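Local coordinates for putative oxidoreductase (Jannaschia sp., PDB 3C24), which probably acts as a nucleotide-dependent oxidoreductase, pairing a Rossmann-type dinucleotide-binding domain with a largely helical C-terminal domain, at residues T28-H32 with L51-P57; I80-E85 with G108-E112; T95-D101 with I116-H122. All coordinates share one frame; numbering follows the deposited sequence. Where two conformers were deposited one is given.

Contact 1 (T28-H32 with L51-P57)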
loop_
_atom_site.group_PDB
_atom_site.type_symbol
_atom_site.label_atom_id
_atom_site.label_comp_id
_atom_site.label_asym_id
_atom_site.label_seq_id
_atom_site.Cartn_x
_atom_site.Cartn_y
_atom_site.Cartn_z
ATOM N N THR A 28 28.434 3.232 -3.666
ATOM C CA THR A 28 29.805 3.508 -4.048
ATOM C C THR A 28 29.818 4.427 -5.264
ATOM O O THR A 28 30.583 5.399 -5.324
ATOM C CB THR A 28 30.588 2.210 -4.306
ATOM O OG1 THR A 28 30.606 1.429 -3.097
ATOM C CG2 THR A 28 31.981 2.489 -4.742
ATOM N N ARG A 29 28.930 4.147 -6.230
ATOM C CA ARG A 29 28.818 5.015 -7.417
ATOM C C ARG A 29 28.432 6.440 -6.975
ATOM O O ARG A 29 28.997 7.421 -7.439
ATOM C CB ARG A 29 27.824 4.490 -8.446
ATOM C CG ARG A 29 27.445 5.519 -9.515
ATOM C CD ARG A 29 26.503 4.891 -10.555
ATOM N NE ARG A 29 27.275 4.422 -11.674
ATOM C CZ ARG A 29 26.971 3.382 -12.442
ATOM N NH1 ARG A 29 25.901 2.649 -12.194
ATOM N NH2 ARG A 29 27.776 3.059 -13.445
ATOM N N LYS A 30 27.498 6.529 -6.042
ATOM C CA LYS A 30 27.081 7.852 -5.556
ATOM C C LYS A 30 28.245 8.612 -4.949
ATOM O O LYS A 30 28.431 9.816 -5.202
ATOM C CB LYS A 30 25.954 7.749 -4.511
ATOM C CG LYS A 30 24.609 7.238 -5.021
ATOM C CD LYS A 30 23.855 8.284 -5.766
ATOM C CE LYS A 30 22.416 7.828 -6.159
ATOM N NZ LYS A 30 21.557 8.900 -6.789
ATOM N N ILE A 31 29.040 7.932 -4.131
ATOM C CA ILE A 31 30.201 8.584 -3.506
ATOM C C ILE A 31 31.239 8.933 -4.558
ATOM O O ILE A 31 31.788 10.056 -4.568
ATOM C CB ILE A 31 30.832 7.712 -2.384
ATOM C CG1 ILE A 31 29.838 7.597 -1.226
ATOM C CG2 ILE A 31 32.152 8.266 -1.846
ATOM C CD1 ILE A 31 29.368 8.954 -0.560
ATOM N N HIS A 32 31.485 7.998 -5.463
ATOM C CA HIS A 32 32.442 8.261 -6.548
ATOM C C HIS A 32 32.120 9.526 -7.314
ATOM O O HIS A 32 33.012 10.306 -7.672
ATOM C CB HIS A 32 32.396 7.093 -7.531
ATOM C CG HIS A 32 33.493 7.125 -8.538
ATOM N ND1 HIS A 32 33.266 6.991 -9.885
ATOM C CD2 HIS A 32 34.828 7.260 -8.381
ATOM C CE1 HIS A 32 34.424 7.041 -10.523
ATOM N NE2 HIS A 32 35.389 7.220 -9.636
ATOM N N LEU A 51 32.858 -3.202 -9.959
ATOM C CA LEU A 51 33.355 -1.847 -9.770
ATOM C C LEU A 51 34.165 -1.454 -10.997
ATOM O O LEU A 51 34.045 -0.354 -11.540
ATOM C CB LEU A 51 34.216 -1.750 -8.506
ATOM C CG LEU A 51 33.401 -1.880 -7.231
ATOM C CD1 LEU A 51 34.284 -1.967 -5.998
ATOM C CD2 LEU A 51 32.431 -0.688 -7.132
ATOM N N GLN A 52 35.020 -2.355 -11.426
ATOM C CA GLN A 52 35.828 -2.048 -12.607
ATOM C C GLN A 52 34.941 -1.670 -13.785
ATOM O O GLN A 52 35.250 -0.757 -14.541
ATOM C CB GLN A 52 36.734 -3.210 -12.985
ATOM C CG GLN A 52 37.963 -3.290 -12.107
ATOM N N GLY A 53 33.823 -2.364 -13.909
ATOM C CA GLY A 53 32.899 -2.165 -15.031
ATOM C C GLY A 53 32.222 -0.808 -14.956
ATOM O O GLY A 53 31.703 -0.291 -15.947
HETATM N N MSE A 54 32.233 -0.241 -13.766
HETATM C CA MSE A 54 31.602 1.055 -13.520
HETATM C C MSE A 54 32.648 2.169 -13.549
HETATM O O MSE A 54 32.337 3.341 -13.354
HETATM C CB MSE A 54 30.877 1.031 -12.188
HETATM C CG MSE A 54 29.789 0.034 -12.154
HETATM SE SE MSE A 54 29.324 -0.302 -10.265
HETATM C CE MSE A 54 28.613 1.241 -9.873
ATOM N N GLY A 55 33.879 1.774 -13.823
ATOM C CA GLY A 55 35.014 2.695 -13.851
ATOM C C GLY A 55 35.447 3.192 -12.484
ATOM O O GLY A 55 36.050 4.264 -12.327
ATOM N N ILE A 56 35.125 2.413 -11.468
ATOM C CA ILE A 56 35.493 2.769 -10.092
ATOM C C ILE A 56 36.781 2.064 -9.652
ATOM O O ILE A 56 36.879 0.829 -9.717
ATOM C CB ILE A 56 34.345 2.471 -9.114
ATOM C CG1 ILE A 56 33.076 3.269 -9.501
ATOM C CG2 ILE A 56 34.794 2.812 -7.708
ATOM C CD1 ILE A 56 31.778 2.814 -8.838
ATOM N N PRO A 57 37.766 2.833 -9.164
ATOM C CA PRO A 57 39.014 2.180 -8.795
ATOM C C PRO A 57 38.882 1.329 -7.557
ATOM O O PRO A 57 38.086 1.629 -6.673
ATOM C CB PRO A 57 39.975 3.342 -8.516
ATOM C CG PRO A 57 39.229 4.561 -8.600
ATOM C CD PRO A 57 37.849 4.304 -9.104
HETATM O O HOH W 1 30.215 4.843 -12.808
#
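The backbones of helix 22-33 and of the turn that ends helix 45-53 come closest at His32 and Ile56, whose CA atoms stand 7.2 Å apart, too far for the backbones to pair, so side chains bridge most of the gap. Both helices belong to the Rossmann-type half of the chain, and helix 45-53 ends here in a Schellman motif: Gly55 adopts a positive phi of 72°, while Ile56 N bonds back to Leu51 O and Gly55 N to Gln52 O. The turn thereby presents Met54, a selenomethionine, and Ile56 to the flank of helix 22-33. Ile56 fills the middle of the contact. Its CG1 sits over one face of the His32 imidazole, 4.0 Å from the ring centroid and offset toward the rim, a CH-pi contact; the two side chains run past each other in opposite directions. With CG anti to the backbone N of His32 (chi1 -170°), that ring reaches out to Ile56 and on to Pro57, whose CD is 3.9 Å from His32 NE2. Ile56 CD1 meets the backbone of Arg29, and Ile56 CG2 meets Thr28 CG2, which also touches Leu51 CD2 at 4.0 Å. The Thr28 hydroxyl turns instead to the carbonyls of Gly24 and Ala19. On the inner side, Leu38 of strand 37-41 packs on Thr28, His32 and Ile56, tying helix 22-33 and the turn after helix 45-53 to the sheet. The outer side is polar as well as oily. Arg29 bends at chi3 (-95°) and lays its guanidinium against Met54 CE, which lies over the centre of one face, 3.7 Å from the plane. At the edge of that same guanidinium, and in its plane, a water accepts from Arg29 NH2 and donates to Met54 O at 2.7 Å.

Contact 2 (I80-E85 with G108-E112)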
loop_
_atom_site.group_PDB
_atom_site.type_symbol
_atom_site.label_atom_id
_atom_site.label_comp_id
_atom_site.label_asym_id
_atom_site.label_seq_id
_atom_site.Cartn_x
_atom_site.Cartn_y
_atom_site.Cartn_z
ATOM N N ILE A 80 27.581 -8.058 10.388
ATOM C CA ILE A 80 28.025 -6.732 10.880
ATOM C C ILE A 80 28.856 -6.851 12.157
ATOM O O ILE A 80 29.887 -6.160 12.342
ATOM C CB ILE A 80 26.835 -5.749 11.045
ATOM C CG1 ILE A 80 26.348 -5.245 9.690
ATOM C CG2 ILE A 80 27.256 -4.526 11.883
ATOM C CD1 ILE A 80 27.348 -4.370 8.954
ATOM N N GLU A 81 28.458 -7.753 13.050
ATOM C CA GLU A 81 29.190 -7.883 14.328
ATOM C C GLU A 81 30.643 -8.298 14.082
ATOM O O GLU A 81 31.587 -7.748 14.656
ATOM C CB GLU A 81 28.547 -8.862 15.300
ATOM C CG GLU A 81 29.423 -9.063 16.518
ATOM C CD GLU A 81 28.864 -10.044 17.550
ATOM O OE1 GLU A 81 27.715 -10.500 17.411
ATOM O OE2 GLU A 81 29.584 -10.312 18.508
ATOM N N LYS A 82 30.805 -9.285 13.215
ATOM C CA LYS A 82 32.131 -9.824 12.869
ATOM C C LYS A 82 32.963 -8.794 12.154
ATOM O O LYS A 82 34.141 -8.571 12.503
ATOM C CB LYS A 82 32.003 -11.089 11.997
ATOM C CG LYS A 82 33.334 -11.737 11.683
ATOM N N VAL A 83 32.333 -8.108 11.215
ATOM C CA VAL A 83 33.058 -7.097 10.404
ATOM C C VAL A 83 33.497 -5.925 11.288
ATOM O O VAL A 83 34.654 -5.452 11.236
ATOM C CB VAL A 83 32.267 -6.606 9.219
ATOM C CG1 VAL A 83 33.045 -5.493 8.488
ATOM C CG2 VAL A 83 32.003 -7.764 8.261
ATOM N N ALA A 84 32.599 -5.520 12.169
ATOM C CA ALA A 84 32.916 -4.392 13.083
ATOM C C ALA A 84 33.990 -4.778 14.077
ATOM O O ALA A 84 34.815 -3.961 14.484
ATOM C CB ALA A 84 31.673 -3.959 13.810
ATOM N N GLU A 85 33.965 -6.027 14.510
ATOM C CA GLU A 85 34.984 -6.498 15.467
ATOM C C GLU A 85 36.352 -6.451 14.843
ATOM O O GLU A 85 37.351 -6.270 15.520
ATOM C CB GLU A 85 34.674 -7.902 15.983
ATOM C CG GLU A 85 33.510 -7.827 17.004
ATOM C CD GLU A 85 32.897 -9.176 17.398
ATOM O OE1 GLU A 85 33.279 -10.206 16.821
ATOM O OE2 GLU A 85 32.032 -9.196 18.315
ATOM N N GLY A 108 22.911 -4.648 20.451
ATOM C CA GLY A 108 23.990 -4.466 21.397
ATOM C C GLY A 108 25.270 -5.211 21.067
ATOM O O GLY A 108 26.093 -5.464 21.954
ATOM N N VAL A 109 25.471 -5.474 19.789
ATOM C CA VAL A 109 26.630 -6.273 19.340
ATOM C C VAL A 109 27.765 -5.464 18.771
ATOM O O VAL A 109 28.794 -6.023 18.408
ATOM C CB VAL A 109 26.198 -7.395 18.343
ATOM C CG1 VAL A 109 25.131 -8.268 18.995
ATOM C CG2 VAL A 109 25.661 -6.855 17.045
HETATM N N MSE A 110 27.610 -4.146 18.705
HETATM C CA MSE A 110 28.717 -3.284 18.210
HETATM C C MSE A 110 29.845 -3.286 19.224
HETATM O O MSE A 110 29.602 -3.238 20.441
HETATM C CB MSE A 110 28.274 -1.838 17.904
HETATM C CG MSE A 110 27.149 -1.729 16.879
HETATM SE SE MSE A 110 27.574 -2.586 15.166
HETATM C CE MSE A 110 28.878 -1.393 14.601
ATOM N N PRO A 111 31.100 -3.372 18.750
ATOM C CA PRO A 111 32.175 -3.389 19.734
ATOM C C PRO A 111 32.234 -2.120 20.506
ATOM O O PRO A 111 31.922 -1.062 19.986
ATOM C CB PRO A 111 33.445 -3.507 18.885
ATOM C CG PRO A 111 33.027 -3.838 17.542
ATOM C CD PRO A 111 31.587 -3.514 17.373
ATOM N N GLU A 112 32.595 -2.246 21.766
ATOM C CA GLU A 112 32.774 -1.091 22.649
ATOM C C GLU A 112 34.084 -0.391 22.363
ATOM O O GLU A 112 35.155 -0.951 22.553
ATOM C CB GLU A 112 32.757 -1.529 24.124
ATOM C CG GLU A 112 32.850 -0.404 25.112
ATOM C CD GLU A 112 33.057 -0.888 26.546
ATOM O OE1 GLU A 112 33.071 -2.116 26.782
ATOM O OE2 GLU A 112 33.216 -0.035 27.440
HETATM O O HOH W 2 31.257 -6.802 19.490
#
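The Glu81 carboxylate is the flat group facing Val109: Val109 CB stands above its plane, 3.6 Å from Glu81 OE1. The two side chains cross at about a right angle, and the extended Glu81 chain carries its methylenes across the valine as well, with Val109 CG2 3.9 Å from Glu81 CB. The other flat group, the carboxylate of Glu85, is joined to the loop by a water that donates both to Glu85 OE2 and to Val109 O. These contacts set helix 77-87 against the loop that leaves helix 103-107, within the connection between strands 96-99 and 117-123 of the Rossmann-type sheet. That loop starts with a Schellman motif at Gly108. Away from the acids the side chains that meet are apolar. Pro111 rests its ring on the helix backbone, CG 3.5 Å from Ala84 O and CD 3.6 Å from Ala84 CB. Although the CB of Met110, a selenomethionine, points away from the helix, bends at chi2 (-57°) and chi3 (-69°) curl the chain back, bringing SE to 3.8 Å from Ile80 CG2 and CE onto the Ala84 methyl. Ala104 of helix 103-107 touches Ile80, Val109 and Met110. Glu81 OE2 and Glu85 OE2, one helical turn apart, approach to 2.7 Å, a separation at which one of the acids probably carries a proton. The water that donates to Glu85 OE2 would probably help stabilise the charge that remains, which may help explain how two acids can sit together at the polar margin of the contact.

Contact 3 (T95-D101 with I116-H122)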
loop_
_atom_site.group_PDB
_atom_site.type_symbol
_atom_site.label_atom_id
_atom_site.label_comp_id
_atom_site.label_asym_id
_atom_site.label_seq_id
_atom_site.Cartn_x
_atom_site.Cartn_y
_atom_site.Cartn_z
ATOM N N THR A 95 37.145 8.499 13.853
ATOM C CA THR A 95 36.575 7.951 12.634
ATOM C C THR A 95 35.077 7.719 12.879
ATOM O O THR A 95 34.664 7.264 13.955
ATOM C CB THR A 95 37.291 6.641 12.234
ATOM O OG1 THR A 95 38.673 6.904 12.046
ATOM C CG2 THR A 95 36.679 6.027 10.943
ATOM N N ILE A 96 34.284 7.984 11.846
ATOM C CA ILE A 96 32.843 7.749 11.871
ATOM C C ILE A 96 32.589 6.398 11.197
ATOM O O ILE A 96 32.884 6.218 10.045
ATOM C CB ILE A 96 32.063 8.822 11.111
ATOM C CG1 ILE A 96 32.156 10.161 11.812
ATOM C CG2 ILE A 96 30.578 8.473 10.997
ATOM C CD1 ILE A 96 31.831 11.398 10.845
ATOM N N VAL A 97 32.139 5.445 11.990
ATOM C CA VAL A 97 31.723 4.107 11.524
ATOM C C VAL A 97 30.213 4.188 11.287
ATOM O O VAL A 97 29.395 4.427 12.229
ATOM C CB VAL A 97 32.073 3.038 12.546
ATOM C CG1 VAL A 97 31.482 1.685 12.107
ATOM C CG2 VAL A 97 33.627 2.990 12.755
ATOM N N LEU A 98 29.849 4.033 10.014
ATOM C CA LEU A 98 28.499 4.259 9.556
ATOM C C LEU A 98 27.801 2.951 9.202
ATOM O O LEU A 98 28.233 2.185 8.342
ATOM C CB LEU A 98 28.548 5.253 8.398
ATOM C CG LEU A 98 27.356 6.178 8.151
ATOM C CD1 LEU A 98 27.697 7.258 7.089
ATOM C CD2 LEU A 98 26.146 5.366 7.786
ATOM N N ILE A 99 26.752 2.717 9.972
ATOM C CA ILE A 99 25.918 1.502 9.865
ATOM C C ILE A 99 24.605 1.868 9.185
ATOM O O ILE A 99 24.008 2.906 9.445
ATOM C CB ILE A 99 25.671 0.783 11.234
ATOM C CG1 ILE A 99 26.901 0.778 12.159
ATOM C CG2 ILE A 99 25.227 -0.642 11.003
ATOM C CD1 ILE A 99 26.921 1.907 13.228
ATOM N N LEU A 100 24.172 0.985 8.299
ATOM C CA LEU A 100 23.025 1.253 7.444
ATOM C C LEU A 100 21.717 0.638 7.929
ATOM O O LEU A 100 20.742 0.546 7.159
ATOM C CB LEU A 100 23.350 0.748 6.024
ATOM C CG LEU A 100 24.649 1.276 5.379
ATOM C CD1 LEU A 100 24.854 0.820 3.895
ATOM C CD2 LEU A 100 24.702 2.797 5.503
ATOM N N ASP A 101 21.718 0.156 9.160
ATOM C CA ASP A 101 20.573 -0.495 9.763
ATOM C C ASP A 101 20.759 -0.515 11.267
ATOM O O ASP A 101 21.856 -0.745 11.765
ATOM C CB ASP A 101 20.435 -1.921 9.217
ATOM C CG ASP A 101 19.085 -2.550 9.556
ATOM O OD1 ASP A 101 18.768 -2.811 10.746
ATOM O OD2 ASP A 101 18.328 -2.820 8.612
ATOM N N ILE A 116 35.586 6.566 19.070
ATOM C CA ILE A 116 35.124 6.623 17.675
ATOM C C ILE A 116 33.613 6.983 17.675
ATOM O O ILE A 116 32.944 6.976 18.706
ATOM C CB ILE A 116 35.447 5.377 16.797
ATOM C CG1 ILE A 116 34.838 4.070 17.364
ATOM C CG2 ILE A 116 36.984 5.228 16.633
ATOM C CD1 ILE A 116 33.392 3.807 17.047
ATOM N N THR A 117 33.092 7.270 16.490
ATOM C CA THR A 117 31.701 7.643 16.318
ATOM C C THR A 117 30.972 6.519 15.619
ATOM O O THR A 117 31.505 5.918 14.685
ATOM C CB THR A 117 31.604 8.904 15.432
ATOM O OG1 THR A 117 32.109 10.037 16.151
ATOM C CG2 THR A 117 30.159 9.160 14.941
ATOM N N TYR A 118 29.779 6.228 16.102
ATOM C CA TYR A 118 28.846 5.318 15.440
ATOM C C TYR A 118 27.680 6.159 14.998
ATOM O O TYR A 118 27.062 6.885 15.797
ATOM C CB TYR A 118 28.353 4.197 16.393
ATOM C CG TYR A 118 29.322 3.079 16.664
ATOM C CD1 TYR A 118 29.894 2.378 15.654
ATOM C CD2 TYR A 118 29.511 2.612 17.963
ATOM C CE1 TYR A 118 30.754 1.319 15.927
ATOM C CE2 TYR A 118 30.371 1.561 18.237
ATOM C CZ TYR A 118 30.966 0.905 17.237
ATOM O OH TYR A 118 31.786 -0.169 17.552
ATOM N N PHE A 119 27.396 6.056 13.710
ATOM C CA PHE A 119 26.324 6.772 13.059
ATOM C C PHE A 119 25.503 5.745 12.307
ATOM O O PHE A 119 26.053 4.928 11.593
ATOM C CB PHE A 119 26.895 7.819 12.112
ATOM C CG PHE A 119 25.852 8.748 11.528
ATOM C CD1 PHE A 119 25.142 8.402 10.384
ATOM C CD2 PHE A 119 25.608 9.975 12.083
ATOM C CE1 PHE A 119 24.176 9.253 9.872
ATOM C CE2 PHE A 119 24.654 10.803 11.553
ATOM C CZ PHE A 119 23.963 10.443 10.435
ATOM N N ILE A 120 24.200 5.852 12.472
ATOM C CA ILE A 120 23.196 4.949 11.825
ATOM C C ILE A 120 22.344 5.747 10.861
ATOM O O ILE A 120 21.788 6.793 11.195
ATOM C CB ILE A 120 22.287 4.202 12.828
ATOM C CG1 ILE A 120 23.075 3.640 14.002
ATOM C CG2 ILE A 120 21.530 3.132 12.080
ATOM C CD1 ILE A 120 22.158 3.096 15.110
ATOM N N GLY A 121 22.193 5.219 9.637
ATOM C CA GLY A 121 21.267 5.785 8.668
ATOM C C GLY A 121 20.410 4.710 8.041
ATOM O O GLY A 121 20.782 3.553 8.045
ATOM N N HIS A 122 19.204 5.084 7.634
ATOM C CA HIS A 122 18.342 4.155 6.900
ATOM C C HIS A 122 17.386 4.918 6.018
ATOM O O HIS A 122 16.814 5.905 6.467
ATOM C CB HIS A 122 17.580 3.293 7.881
ATOM C CG HIS A 122 17.123 2.007 7.270
ATOM N ND1 HIS A 122 17.958 0.917 7.165
ATOM C CD2 HIS A 122 15.988 1.687 6.609
ATOM C CE1 HIS A 122 17.307 -0.061 6.555
ATOM N NE2 HIS A 122 16.112 0.380 6.209
#
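Five backbone hydrogen bonds zip residues 95-101 to 116-122 as neighbouring parallel strands, the pair joined by the beta-alpha-beta crossover through helix 103-107 in the Rossmann-type sheet. Donors alternate between the strands: Thr117 N to Thr95 O, Val97 N to Thr117 O, Phe119 N to Val97 O, Ile99 N to Phe119 O at 2.8 Å and Gly121 N to Ile99 O. A side chain continues the ladder past its end, with His122 ND1 donating to Leu100 O at 2.8 Å, the hydrogen bond somewhat bent (150° at the hydrogen). Asp101 OD2 lies 3.6 Å from His122 CE1, its carboxylate plane nearly perpendicular to the ring, while OD1 takes the N-H of Ala103 and caps the following helix. With a leucine in place of His122, Leu100 O would probably lose its imidazole donor and the Asp101 carboxylate the imidazole beside it. Phe227 of the second subunit packs on this histidine. One face of the sheet carries Ile96, Leu98, Thr117 and Phe119, against helix 160-172; Leu98 CG is 3.9 Å from Phe119 CD1. The other carries Val97, Ile99, Tyr118 and Ile120. With Tyr118 CG anti to its carbonyl carbon (chi1 -76°), the ring stands beside Val97, whose CG1 lies at its edge, in plane. Over the centre of one face of the Tyr118 ring sits Ile116 CD1, 3.7 Å above the plane.

In the fold
From the N terminus, contact 1 closes first: the loop it closes runs through strand 37-41, outermost at that end of the sheet, and helix 22-33 meets the end of helix 45-53 directly. Contacts 2 and 3 follow it in series but cross each other, since 80-85, 95-101, 108-112 and 116-122 alternate along the chain. Contact 3 pairs two inner strands, and contact 2 holds the connection between those strands against helix 77-87. The two meet where Pro111 O probably accepts a hydrogen bond from Tyr118 OH and Met110 CE packs on Tyr118 and Ile99. Contact 1 stands apart, its centre about 22 Å from that of contact 3 and about 27 Å from that of contact 2.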